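Local coordinates for alpha-catenin-like protein hmp-1 (Caenorhabditis elegans, PDB 5H5M) that binds beta-catenin and actin filaments in the cadherin-catenin complex of adherens junctions, and is required for cell migration and shape change in the embryo, at residues I115-S120 with E245-E250; V249-R254 with A280-G285; A326-A331 with I356-L361; A333-A338 with E349-E354. One frame throughout, in Å; residues are numbered along the deposited sequence.

Contact 1. Residues I115-S120 with E245-E250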
loop_
_atom_site.group_PDB
_atom_site.type_symbol
_atom_site.label_atom_id
_atom_site.label_comp_id
_atom_site.label_asym_id
_atom_site.label_seq_id
_atom_site.Cartn_x
_atom_site.Cartn_y
_atom_site.Cartn_z
ATOM N N ILE A 115 -4.977 -3.443 2.085
ATOM C CA ILE A 115 -4.098 -2.697 2.976
ATOM C C ILE A 115 -2.833 -2.266 2.225
ATOM O O ILE A 115 -2.361 -1.138 2.380
ATOM C CB ILE A 115 -3.737 -3.527 4.237
ATOM C CG1 ILE A 115 -4.679 -3.182 5.397
ATOM C CG2 ILE A 115 -2.302 -3.281 4.673
ATOM C CD1 ILE A 115 -6.156 -3.368 5.096
ATOM N N VAL A 116 -2.304 -3.156 1.393
ATOM C CA VAL A 116 -1.116 -2.837 0.606
ATOM C C VAL A 116 -1.417 -1.724 -0.403
ATOM O O VAL A 116 -0.547 -0.904 -0.699
ATOM C CB VAL A 116 -0.567 -4.083 -0.115
ATOM C CG1 VAL A 116 0.632 -3.728 -0.972
ATOM C CG2 VAL A 116 -0.182 -5.142 0.904
ATOM N N ASP A 117 -2.652 -1.684 -0.906
ATOM C CA ASP A 117 -3.107 -0.564 -1.736
ATOM C C ASP A 117 -2.843 0.772 -1.052
ATOM O O ASP A 117 -2.330 1.709 -1.664
ATOM C CB ASP A 117 -4.603 -0.665 -2.042
ATOM C CG ASP A 117 -4.908 -1.567 -3.212
ATOM O OD1 ASP A 117 -5.991 -2.183 -3.200
ATOM O OD2 ASP A 117 -4.082 -1.659 -4.145
ATOM N N HIS A 118 -3.217 0.842 0.222
ATOM C CA HIS A 118 -3.058 2.050 1.014
ATOM C C HIS A 118 -1.586 2.345 1.290
ATOM O O HIS A 118 -1.149 3.489 1.177
ATOM C CB HIS A 118 -3.837 1.924 2.327
ATOM C CG HIS A 118 -5.326 1.927 2.148
ATOM N ND1 HIS A 118 -6.017 0.843 1.651
ATOM C CD2 HIS A 118 -6.249 2.885 2.389
ATOM C CE1 HIS A 118 -7.305 1.135 1.595
ATOM N NE2 HIS A 118 -7.474 2.367 2.037
ATOM N N ILE A 119 -0.828 1.311 1.642
ATOM C CA ILE A 119 0.602 1.453 1.910
ATOM C C ILE A 119 1.352 1.898 0.659
ATOM O O ILE A 119 2.259 2.734 0.726
ATOM C CB ILE A 119 1.208 0.135 2.433
ATOM C CG1 ILE A 119 0.575 -0.238 3.777
ATOM C CG2 ILE A 119 2.721 0.248 2.575
ATOM C CD1 ILE A 119 1.137 -1.497 4.394
ATOM N N SER A 120 0.956 1.343 -0.484
ATOM C CA SER A 120 1.562 1.698 -1.762
ATOM C C SER A 120 1.387 3.186 -2.058
ATOM O O SER A 120 2.344 3.863 -2.429
ATOM C CB SER A 120 0.963 0.852 -2.892
ATOM O OG SER A 120 1.532 1.178 -4.150
ATOM N N GLU A 245 3.231 -3.242 -8.975
ATOM C CA GLU A 245 3.190 -3.427 -10.420
ATOM C C GLU A 245 1.844 -2.987 -10.993
ATOM O O GLU A 245 1.788 -2.319 -12.022
ATOM C CB GLU A 245 3.468 -4.888 -10.774
ATOM C CG GLU A 245 3.467 -5.189 -12.256
ATOM C CD GLU A 245 3.683 -6.663 -12.544
ATOM O OE1 GLU A 245 4.489 -7.300 -11.830
ATOM O OE2 GLU A 245 3.043 -7.186 -13.480
ATOM N N ALA A 246 0.762 -3.355 -10.315
ATOM C CA ALA A 246 -0.576 -2.989 -10.758
ATOM C C ALA A 246 -0.796 -1.480 -10.661
ATOM O O ALA A 246 -1.474 -0.889 -11.497
ATOM C CB ALA A 246 -1.628 -3.733 -9.941
ATOM N N HIS A 247 -0.220 -0.861 -9.636
ATOM C CA HIS A 247 -0.394 0.570 -9.423
ATOM C C HIS A 247 0.401 1.390 -10.441
ATOM O O HIS A 247 -0.034 2.463 -10.855
ATOM C CB HIS A 247 0.006 0.950 -7.997
ATOM C CG HIS A 247 -1.037 0.626 -6.970
ATOM N ND1 HIS A 247 -0.952 1.047 -5.663
ATOM C CD2 HIS A 247 -2.194 -0.075 -7.070
ATOM C CE1 HIS A 247 -2.014 0.621 -4.996
ATOM N NE2 HIS A 247 -2.778 -0.062 -5.826
ATOM N N ILE A 248 1.564 0.881 -10.838
ATOM C CA ILE A 248 2.371 1.517 -11.876
ATOM C C ILE A 248 1.597 1.561 -13.196
ATOM O O ILE A 248 1.668 2.542 -13.939
ATOM C CB ILE A 248 3.720 0.783 -12.068
ATOM C CG1 ILE A 248 4.646 1.059 -10.882
ATOM C CG2 ILE A 248 4.400 1.220 -13.350
ATOM C CD1 ILE A 248 5.923 0.253 -10.901
ATOM N N VAL A 249 0.842 0.501 -13.469
ATOM C CA VAL A 249 -0.032 0.456 -14.638
ATOM C C VAL A 249 -1.142 1.503 -14.529
ATOM O O VAL A 249 -1.412 2.229 -15.488
ATOM C CB VAL A 249 -0.654 -0.943 -14.821
ATOM C CG1 VAL A 249 -1.774 -0.913 -15.863
ATOM C CG2 VAL A 249 0.419 -1.954 -15.199
ATOM N N GLU A 250 -1.776 1.578 -13.360
ATOM C CA GLU A 250 -2.795 2.597 -13.087
ATOM C C GLU A 250 -2.264 4.012 -13.303
ATOM O O GLU A 250 -2.930 4.846 -13.920
ATOM C CB GLU A 250 -3.315 2.481 -11.655
ATOM C CG GLU A 250 -4.170 1.269 -11.363
ATOM C CD GLU A 250 -4.723 1.293 -9.948
ATOM O OE1 GLU A 250 -5.287 0.270 -9.504
ATOM O OE2 GLU A 250 -4.591 2.341 -9.278
#
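His247 of helix 237-260 puts its imidazole between Asp117 and Ser120 of helix 92-122, and each ring nitrogen has a partner there. NE2 donates to Asp117 OD2 at 2.7 Å. This bond is short but bent, with an N-H...O angle of 130°; the oxygen is met on its anti side, and the donor stands well out of the carboxylate plane. Carboxylate and ring planes are nearly parallel (14°) but offset. ND1 lies 2.9 Å from Ser120 OG, a hydrogen bond in which either group may be the donor. Ser120 reaches it because OG is anti to its own backbone N (chi1 180°). The backbone adds a third neighbour: Asp117 O sits in the ring plane, 3.5 Å from CE1 of His247. The second carboxylate oxygen, Asp117 OD1, is taken by a salt bridge to Arg58, and Ser120 OG also has a weak hydrogen bond with Arg286. In this part of the alpha-catenin M domain all three touching residues are buried, so the polar cluster is internal. With both ring nitrogens engaged, the imidazole is probably held in this orientation, and the neighbouring Arg58 would be expected to favour an ionised Asp117.

Contact 2. Residues V249-R254 with A280-G285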
loop_
_atom_site.group_PDB
_atom_site.type_symbol
_atom_site.label_atom_id
_atom_site.label_comp_id
_atom_site.label_asym_id
_atom_site.label_seq_id
_atom_site.Cartn_x
_atom_site.Cartn_y
_atom_site.Cartn_z
ATOM N N VAL A 249 0.842 0.501 -13.469
ATOM C CA VAL A 249 -0.032 0.456 -14.638
ATOM C C VAL A 249 -1.142 1.503 -14.529
ATOM O O VAL A 249 -1.412 2.229 -15.488
ATOM C CB VAL A 249 -0.654 -0.943 -14.821
ATOM C CG1 VAL A 249 -1.774 -0.913 -15.863
ATOM C CG2 VAL A 249 0.419 -1.954 -15.199
ATOM N N GLU A 250 -1.776 1.578 -13.360
ATOM C CA GLU A 250 -2.795 2.597 -13.087
ATOM C C GLU A 250 -2.264 4.012 -13.303
ATOM O O GLU A 250 -2.930 4.846 -13.920
ATOM C CB GLU A 250 -3.315 2.481 -11.655
ATOM C CG GLU A 250 -4.170 1.269 -11.363
ATOM C CD GLU A 250 -4.723 1.293 -9.948
ATOM O OE1 GLU A 250 -5.287 0.270 -9.504
ATOM O OE2 GLU A 250 -4.591 2.341 -9.278
ATOM N N ASP A 251 -1.071 4.277 -12.777
ATOM C CA ASP A 251 -0.440 5.586 -12.924
ATOM C C ASP A 251 -0.237 5.947 -14.391
ATOM O O ASP A 251 -0.483 7.082 -14.796
ATOM C CB ASP A 251 0.904 5.628 -12.198
ATOM C CG ASP A 251 0.765 5.486 -10.699
ATOM O OD1 ASP A 251 -0.332 5.768 -10.167
ATOM O OD2 ASP A 251 1.763 5.097 -10.055
ATOM N N CYS A 252 0.218 4.975 -15.174
ATOM C CA CYS A 252 0.405 5.163 -16.608
ATOM C C CYS A 252 -0.915 5.505 -17.290
ATOM O O CYS A 252 -0.971 6.387 -18.149
ATOM C CB CYS A 252 1.012 3.908 -17.241
ATOM S SG CYS A 252 1.263 4.021 -19.030
ATOM N N GLU A 253 -1.977 4.808 -16.897
ATOM C CA GLU A 253 -3.292 5.053 -17.475
ATOM C C GLU A 253 -3.791 6.449 -17.117
ATOM O O GLU A 253 -4.448 7.106 -17.925
ATOM C CB GLU A 253 -4.292 3.996 -17.008
ATOM C CG GLU A 253 -3.984 2.597 -17.516
ATOM C CD GLU A 253 -4.978 1.563 -17.022
ATOM O OE1 GLU A 253 -5.756 1.875 -16.092
ATOM O OE2 GLU A 253 -4.982 0.437 -17.564
ATOM N N ARG A 254 -3.472 6.898 -15.907
ATOM C CA ARG A 254 -3.828 8.245 -15.478
ATOM C C ARG A 254 -3.083 9.290 -16.305
ATOM O O ARG A 254 -3.664 10.288 -16.729
ATOM C CB ARG A 254 -3.535 8.436 -13.988
ATOM C CG ARG A 254 -4.772 8.365 -13.101
ATOM C CD ARG A 254 -4.456 8.722 -11.650
ATOM N NE ARG A 254 -3.487 7.808 -11.045
ATOM C CZ ARG A 254 -3.811 6.663 -10.448
ATOM N NH1 ARG A 254 -5.080 6.285 -10.378
ATOM N NH2 ARG A 254 -2.865 5.892 -9.925
ATOM N N ALA A 280 4.187 10.556 -13.366
ATOM C CA ALA A 280 5.616 10.249 -13.349
ATOM C C ALA A 280 6.152 10.286 -11.921
ATOM O O ALA A 280 6.990 9.468 -11.542
ATOM C CB ALA A 280 6.385 11.220 -14.233
ATOM N N GLY A 281 5.652 11.232 -11.132
ATOM C CA GLY A 281 6.019 11.341 -9.732
ATOM C C GLY A 281 5.627 10.121 -8.916
ATOM O O GLY A 281 6.374 9.697 -8.033
ATOM N N SER A 282 4.458 9.556 -9.207
ATOM C CA SER A 282 3.985 8.370 -8.492
ATOM C C SER A 282 4.776 7.136 -8.904
ATOM O O SER A 282 5.192 6.342 -8.060
ATOM C CB SER A 282 2.491 8.136 -8.742
ATOM O OG SER A 282 1.702 9.183 -8.204
ATOM N N ILE A 283 4.968 6.978 -10.208
ATOM C CA ILE A 283 5.716 5.850 -10.747
ATOM C C ILE A 283 7.139 5.820 -10.195
ATOM O O ILE A 283 7.629 4.773 -9.774
ATOM C CB ILE A 283 5.750 5.897 -12.281
ATOM C CG1 ILE A 283 4.345 5.658 -12.832
ATOM C CG2 ILE A 283 6.723 4.866 -12.833
ATOM C CD1 ILE A 283 4.258 5.654 -14.336
ATOM N N ARG A 284 7.791 6.978 -10.176
ATOM C CA ARG A 284 9.147 7.072 -9.648
ATOM C C ARG A 284 9.191 6.658 -8.176
ATOM O O ARG A 284 10.032 5.850 -7.775
ATOM C CB ARG A 284 9.695 8.492 -9.811
ATOM C CG ARG A 284 11.088 8.670 -9.233
ATOM C CD ARG A 284 11.610 10.090 -9.406
ATOM N NE ARG A 284 12.935 10.238 -8.807
ATOM C CZ ARG A 284 14.079 10.092 -9.469
ATOM N NH1 ARG A 284 14.070 9.807 -10.765
ATOM N NH2 ARG A 284 15.235 10.241 -8.836
ATOM N N GLY A 285 8.276 7.212 -7.384
ATOM C CA GLY A 285 8.206 6.919 -5.967
ATOM C C GLY A 285 7.969 5.450 -5.671
ATOM O O GLY A 285 8.648 4.864 -4.828
#
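Asp251 and Ile283 lie side by side, flank against flank, their side chains pointing opposite ways. CB of Asp251 meets CG1 of Ile283 at 3.5 Å, and the isoleucine tip continues alongside the other backbone, its CD1 4.2 Å from Cys252 N. Ile283 gets there with CG1 anti to its carbonyl carbon (chi1 -67°). The carboxylate end of Asp251 lies against the preceding residue, Ser282: OD2 is 3.4 Å from Ser282 CB, a contact with carbon; Ser282 OG bonds Cys278 O on its own helix. These side chains sit between two antiparallel helices belonging to a four-helix bundle of the vinculin/alpha-catenin family; the axes of the two short segments approach to 9.1 Å at 165°. The aspartate's oxygens are divided between two arginines. Arg254, one turn on, brings NH2 to Asp251 OD1 in a salt bridge, with the oxygen in the guanidinium plane, while OD2 pairs with Arg286 of the facing helix. Replacing Asp251 by an alanine is likely to leave Arg254 and Arg286 without their shared carboxylate and freer to turn. Over one face of the Arg254 guanidinium lies Glu250 O, 4.0 Å above the plane.

Contact 3. Residues A326-A331 with I356-L361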
loop_
_atom_site.group_PDB
_atom_site.type_symbol
_atom_site.label_atom_id
_atom_site.label_comp_id
_atom_site.label_asym_id
_atom_site.label_seq_id
_atom_site.Cartn_x
_atom_site.Cartn_y
_atom_site.Cartn_z
ATOM N N ALA A 326 12.409 9.245 -15.865
ATOM C CA ALA A 326 12.194 10.601 -15.374
ATOM C C ALA A 326 12.603 11.636 -16.412
ATOM O O ALA A 326 11.972 12.682 -16.543
ATOM C CB ALA A 326 12.960 10.822 -14.079
ATOM N N GLU A 327 13.664 11.334 -17.152
ATOM C CA GLU A 327 14.179 12.246 -18.162
ATOM C C GLU A 327 13.192 12.408 -19.316
ATOM O O GLU A 327 12.872 13.527 -19.719
ATOM C CB GLU A 327 15.529 11.748 -18.679
ATOM C CG GLU A 327 16.203 12.686 -19.663
ATOM C CD GLU A 327 17.572 12.189 -20.101
ATOM O OE1 GLU A 327 17.725 11.821 -21.286
ATOM O OE2 GLU A 327 18.494 12.169 -19.256
ATOM N N ARG A 328 12.700 11.285 -19.831
ATOM C CA ARG A 328 11.763 11.298 -20.949
ATOM C C ARG A 328 10.398 11.847 -20.543
ATOM O O ARG A 328 9.764 12.577 -21.306
ATOM C CB ARG A 328 11.613 9.894 -21.529
ATOM C CG ARG A 328 12.890 9.342 -22.140
ATOM C CD ARG A 328 12.754 7.867 -22.471
ATOM N NE ARG A 328 11.819 7.623 -23.565
ATOM C CZ ARG A 328 11.539 6.417 -24.049
ATOM N NH1 ARG A 328 12.121 5.342 -23.532
ATOM N NH2 ARG A 328 10.679 6.284 -25.049
ATOM N N ALA A 329 9.952 11.490 -19.342
ATOM C CA ALA A 329 8.673 11.965 -18.825
ATOM C C ALA A 329 8.700 13.474 -18.592
ATOM O O ALA A 329 7.705 14.165 -18.815
ATOM C CB ALA A 329 8.318 11.238 -17.540
ATOM N N SER A 330 9.845 13.978 -18.143
ATOM C CA SER A 330 10.006 15.407 -17.900
ATOM C C SER A 330 10.033 16.189 -19.206
ATOM O O SER A 330 9.457 17.274 -19.299
ATOM C CB SER A 330 11.284 15.678 -17.102
ATOM O OG SER A 330 11.479 17.068 -16.920
ATOM N N ALA A 331 10.711 15.638 -20.209
ATOM C CA ALA A 331 10.776 16.266 -21.524
ATOM C C ALA A 331 9.390 16.305 -22.163
ATOM O O ALA A 331 9.047 17.254 -22.870
ATOM C CB ALA A 331 11.759 15.529 -22.421
ATOM N N ILE A 356 3.846 5.626 -22.792
ATOM C CA ILE A 356 3.695 4.188 -22.584
ATOM C C ILE A 356 5.039 3.473 -22.668
ATOM O O ILE A 356 5.363 2.639 -21.821
ATOM C CB ILE A 356 2.721 3.567 -23.611
ATOM C CG1 ILE A 356 1.279 3.949 -23.277
ATOM C CG2 ILE A 356 2.857 2.049 -23.646
ATOM C CD1 ILE A 356 0.261 3.413 -24.271
ATOM N N ASN A 357 5.821 3.804 -23.690
ATOM C CA ASN A 357 7.146 3.215 -23.853
ATOM C C ASN A 357 8.080 3.598 -22.712
ATOM O O ASN A 357 8.926 2.806 -22.306
ATOM C CB ASN A 357 7.764 3.626 -25.191
ATOM C CG ASN A 357 7.024 3.041 -26.377
ATOM O OD1 ASN A 357 6.381 1.997 -26.269
ATOM N ND2 ASN A 357 7.112 3.712 -27.520
ATOM N N ALA A 358 7.920 4.813 -22.196
ATOM C CA ALA A 358 8.726 5.266 -21.067
ATOM C C ALA A 358 8.341 4.526 -19.787
ATOM O O ALA A 358 9.207 4.096 -19.031
ATOM C CB ALA A 358 8.581 6.764 -20.877
ATOM N N CYS A 359 7.039 4.383 -19.551
ATOM C CA CYS A 359 6.545 3.661 -18.382
ATOM C C CYS A 359 6.968 2.198 -18.428
ATOM O O CYS A 359 7.194 1.573 -17.392
ATOM C CB CYS A 359 5.021 3.758 -18.287
ATOM S SG CYS A 359 4.384 5.387 -17.882
ATOM N N THR A 360 7.073 1.663 -19.639
ATOM C CA THR A 360 7.450 0.269 -19.848
ATOM C C THR A 360 8.886 0.009 -19.372
ATOM O O THR A 360 9.214 -1.098 -18.943
ATOM C CB THR A 360 7.277 -0.117 -21.332
ATOM O OG1 THR A 360 5.905 0.060 -21.699
ATOM C CG2 THR A 360 7.649 -1.563 -21.577
ATOM N N LEU A 361 9.727 1.039 -19.434
ATOM C CA LEU A 361 11.054 1.000 -18.820
ATOM C C LEU A 361 10.975 0.558 -17.360
ATOM O O LEU A 361 11.620 -0.408 -16.951
ATOM C CB LEU A 361 11.724 2.375 -18.894
ATOM C CG LEU A 361 12.763 2.720 -19.961
ATOM C CD1 LEU A 361 12.389 2.156 -21.315
ATOM C CD2 LEU A 361 12.921 4.233 -20.033
#
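Arg328 reaches from helix 305-339 across to helix 345-374 and lays its guanidinium over the backbone of Ala358. The two helices follow each other in the chain and form an antiparallel hairpin of the M-domain four-helix bundle. Ala358 CA stands 4.2 Å above the guanidinium plane, over its centre, so this is a face contact with carbon and not a polar one. A bend at chi3 (68°) in an otherwise extended chain turns the group into this position. The close part of the interface is here: the CA atoms of Arg328 and Ala358 are 6.8 Å apart, the smallest such separation between the two segments, consistent with the small side chain of Ala358. The axes of the two short segments come to 9.6 Å at 157°. Leu361 belongs to this packed part too, crossing Arg328 at about a right angle with its CD2 3.8 Å from Arg328 NH1. Ala358 is buried, as is Ala329 on the inner side of the facing helix.

The solvent side is looser. Asn357, which is exposed, offers only its CB, 3.9 Å from Arg328 NH2; amide and guanidinium planes are 44° apart and the amide does not bond the arginine. The charge of Arg328 is met within the second helix by Glu354, one turn before Ala358, through a salt bridge at NE.

Within the bundle, Ala329 and Cys359 face helix 276-300 at Ala280 and Ile283, and Cys359 and Ile356 also touch Cys252 and Ile256 of helix 237-260.

Contact 4. Residues A333-A338 with E349-E354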
loop_
_atom_site.group_PDB
_atom_site.type_symbol
_atom_site.label_atom_id
_atom_site.label_comp_id
_atom_site.label_asym_id
_atom_site.label_seq_id
_atom_site.Cartn_x
_atom_site.Cartn_y
_atom_site.Cartn_z
ATOM N N ALA A 333 6.593 16.379 -20.357
ATOM C CA ALA A 333 5.890 17.371 -19.555
ATOM C C ALA A 333 6.189 18.790 -20.040
ATOM O O ALA A 333 5.292 19.630 -20.119
ATOM C CB ALA A 333 6.262 17.222 -18.087
ATOM N N ASN A 334 7.451 19.049 -20.371
ATOM C CA ASN A 334 7.852 20.363 -20.861
ATOM C C ASN A 334 7.264 20.667 -22.233
ATOM O O ASN A 334 6.934 21.814 -22.529
ATOM C CB ASN A 334 9.378 20.480 -20.910
ATOM C CG ASN A 334 10.006 20.494 -19.529
ATOM O OD1 ASN A 334 9.389 20.936 -18.559
ATOM N ND2 ASN A 334 11.241 20.012 -19.434
ATOM N N ARG A 335 7.133 19.643 -23.070
ATOM C CA ARG A 335 6.549 19.831 -24.394
ATOM C C ARG A 335 5.058 20.145 -24.297
ATOM O O ARG A 335 4.510 20.845 -25.144
ATOM C CB ARG A 335 6.773 18.598 -25.277
ATOM C CG ARG A 335 8.214 18.406 -25.737
ATOM C CD ARG A 335 8.340 17.273 -26.753
ATOM N NE ARG A 335 7.856 15.993 -26.237
ATOM C CZ ARG A 335 8.645 14.987 -25.871
ATOM N NH1 ARG A 335 9.962 15.114 -25.953
ATOM N NH2 ARG A 335 8.121 13.855 -25.416
ATOM N N GLN A 336 4.410 19.639 -23.253
ATOM C CA GLN A 336 2.968 19.794 -23.100
ATOM C C GLN A 336 2.577 21.156 -22.528
ATOM O O GLN A 336 1.490 21.663 -22.806
ATOM C CB GLN A 336 2.406 18.681 -22.214
ATOM C CG GLN A 336 0.888 18.612 -22.213
ATOM C CD GLN A 336 0.347 17.517 -21.316
ATOM O OE1 GLN A 336 1.037 17.033 -20.417
ATOM N NE2 GLN A 336 -0.897 17.119 -21.557
ATOM N N GLU A 337 3.448 21.746 -21.719
ATOM C CA GLU A 337 3.160 23.069 -21.181
ATOM C C GLU A 337 3.613 24.125 -22.188
ATOM O O GLU A 337 3.066 25.228 -22.240
ATOM C CB GLU A 337 3.824 23.256 -19.810
ATOM C CG GLU A 337 4.377 24.641 -19.529
ATOM C CD GLU A 337 4.679 24.859 -18.056
ATOM O OE1 GLU A 337 5.168 23.913 -17.402
ATOM O OE2 GLU A 337 4.431 25.976 -17.551
ATOM N N ALA A 338 4.589 23.764 -23.015
ATOM C CA ALA A 338 5.055 24.648 -24.078
ATOM C C ALA A 338 4.020 24.774 -25.198
ATOM O O ALA A 338 3.470 25.854 -25.418
ATOM C CB ALA A 338 6.382 24.154 -24.639
ATOM N N GLU A 349 -1.485 11.123 -29.839
ATOM C CA GLU A 349 -1.197 9.708 -30.031
ATOM C C GLU A 349 0.301 9.436 -29.907
ATOM O O GLU A 349 0.712 8.487 -29.238
ATOM C CB GLU A 349 -1.715 9.230 -31.388
ATOM C CG GLU A 349 -1.666 7.721 -31.560
ATOM C CD GLU A 349 -2.070 7.267 -32.951
ATOM O OE1 GLU A 349 -2.334 8.129 -33.813
ATOM O OE2 GLU A 349 -2.121 6.042 -33.181
ATOM N N GLU A 350 1.111 10.277 -30.544
ATOM C CA GLU A 350 2.563 10.138 -30.483
ATOM C C GLU A 350 3.084 10.249 -29.051
ATOM O O GLU A 350 3.953 9.482 -28.635
ATOM C CB GLU A 350 3.243 11.190 -31.363
ATOM C CG GLU A 350 3.014 11.018 -32.862
ATOM C CD GLU A 350 3.680 12.111 -33.681
ATOM O OE1 GLU A 350 4.251 13.044 -33.077
ATOM O OE2 GLU A 350 3.636 12.040 -34.927
ATOM N N GLU A 351 2.547 11.203 -28.299
ATOM C CA GLU A 351 3.006 11.433 -26.935
ATOM C C GLU A 351 2.465 10.375 -25.977
ATOM O O GLU A 351 3.120 10.026 -24.993
ATOM C CB GLU A 351 2.606 12.834 -26.464
ATOM C CG GLU A 351 3.185 13.972 -27.305
ATOM C CD GLU A 351 4.679 14.198 -27.088
ATOM O OE1 GLU A 351 5.160 15.305 -27.408
ATOM O OE2 GLU A 351 5.379 13.282 -26.606
ATOM N N MET A 352 1.271 9.868 -26.271
ATOM C CA MET A 352 0.697 8.775 -25.496
ATOM C C MET A 352 1.578 7.533 -25.615
ATOM O O MET A 352 1.877 6.869 -24.622
ATOM C CB MET A 352 -0.728 8.466 -25.963
ATOM C CG MET A 352 -1.294 7.162 -25.421
ATOM S SD MET A 352 -2.970 6.827 -26.003
ATOM C CE MET A 352 -2.686 6.625 -27.759
ATOM N N ASN A 353 1.996 7.232 -26.838
ATOM C CA ASN A 353 2.879 6.105 -27.085
ATOM C C ASN A 353 4.256 6.307 -26.450
ATOM O O ASN A 353 4.835 5.369 -25.904
ATOM C CB ASN A 353 3.018 5.862 -28.590
ATOM C CG ASN A 353 1.805 5.163 -29.182
ATOM O OD1 ASN A 353 1.181 4.321 -28.535
ATOM N ND2 ASN A 353 1.466 5.508 -30.418
ATOM N N GLU A 354 4.774 7.530 -26.518
ATOM C CA GLU A 354 6.059 7.844 -25.897
ATOM C C GLU A 354 6.004 7.671 -24.383
ATOM O O GLU A 354 6.969 7.223 -23.767
ATOM C CB GLU A 354 6.498 9.269 -26.247
ATOM C CG GLU A 354 7.715 9.776 -25.469
ATOM C CD GLU A 354 8.969 8.930 -25.664
ATOM O OE1 GLU A 354 9.036 8.144 -26.634
ATOM O OE2 GLU A 354 9.900 9.062 -24.842
HETATM O O HOH W 1 9.919 11.993 -23.846
#
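Arg335 and Glu351 join the two arms of an antiparallel helical hairpin, helices 305-339 and 345-374, near the turn that connects them. The direct interaction is ionic, a two-point salt bridge in which NE and NH2 of Arg335 each take one oxygen: NE bonds Glu351 OE1 at 3.0 Å and NH2 bonds Glu351 OE2, also at 3.0 Å. Both oxygens are met on their syn sides. The planes of the two groups are only 12° apart but offset, each oxygen lying out of the guanidinium plane, and the N-H...O angles are moderately bent, both near 140°. Bends at chi3 of Arg335 and chi2 of Glu351 bring the groups together. A lysine in place of Arg335 could not pair one nitrogen with each oxygen, so Glu351 would probably lose its two-point hold and be freer to rotate.

Van der Waals contact is slight: Glu354 CG lies 4.1 Å from Arg335 NH2, while Glu351 also packs against Trp343 and Ile259. The remaining interaction is through solvent. Glu354, whose carboxylate is salt-bridged to Arg328, is too far for a direct bond to Arg335, and one water closes the gap, accepting from Arg335 NH2 at 3.0 Å and donating to Glu354 OE2 at 3.1 Å.

Overall arrangement
Contact 1 is buried and contacts 2 to 4 are partly buried, while the distance of their centres from the chain centre grows from about 6 to about 29 Å. Contact 1 alone uses helix 92-122; contacts 2 to 4 fall among four successive helices forming a bundle. Helix 237-260 serves contacts 1 and 2, which share Val249 and Glu250, while contacts 3 and 4 hold the same helix pair at different heights, joined by the Arg328-Glu354 salt bridge. Chemistry differs with place: an internal histidine with neutral and acidic partners in contact 1, carbon packing beside a shared aspartate in contact 2, a guanidinium laid on carbon in contact 3, and an arginine-glutamate pair with water in contact 4. Cys252 SG and Cys359 SG, 3.6 Å apart, pack contact 2 against contact 3.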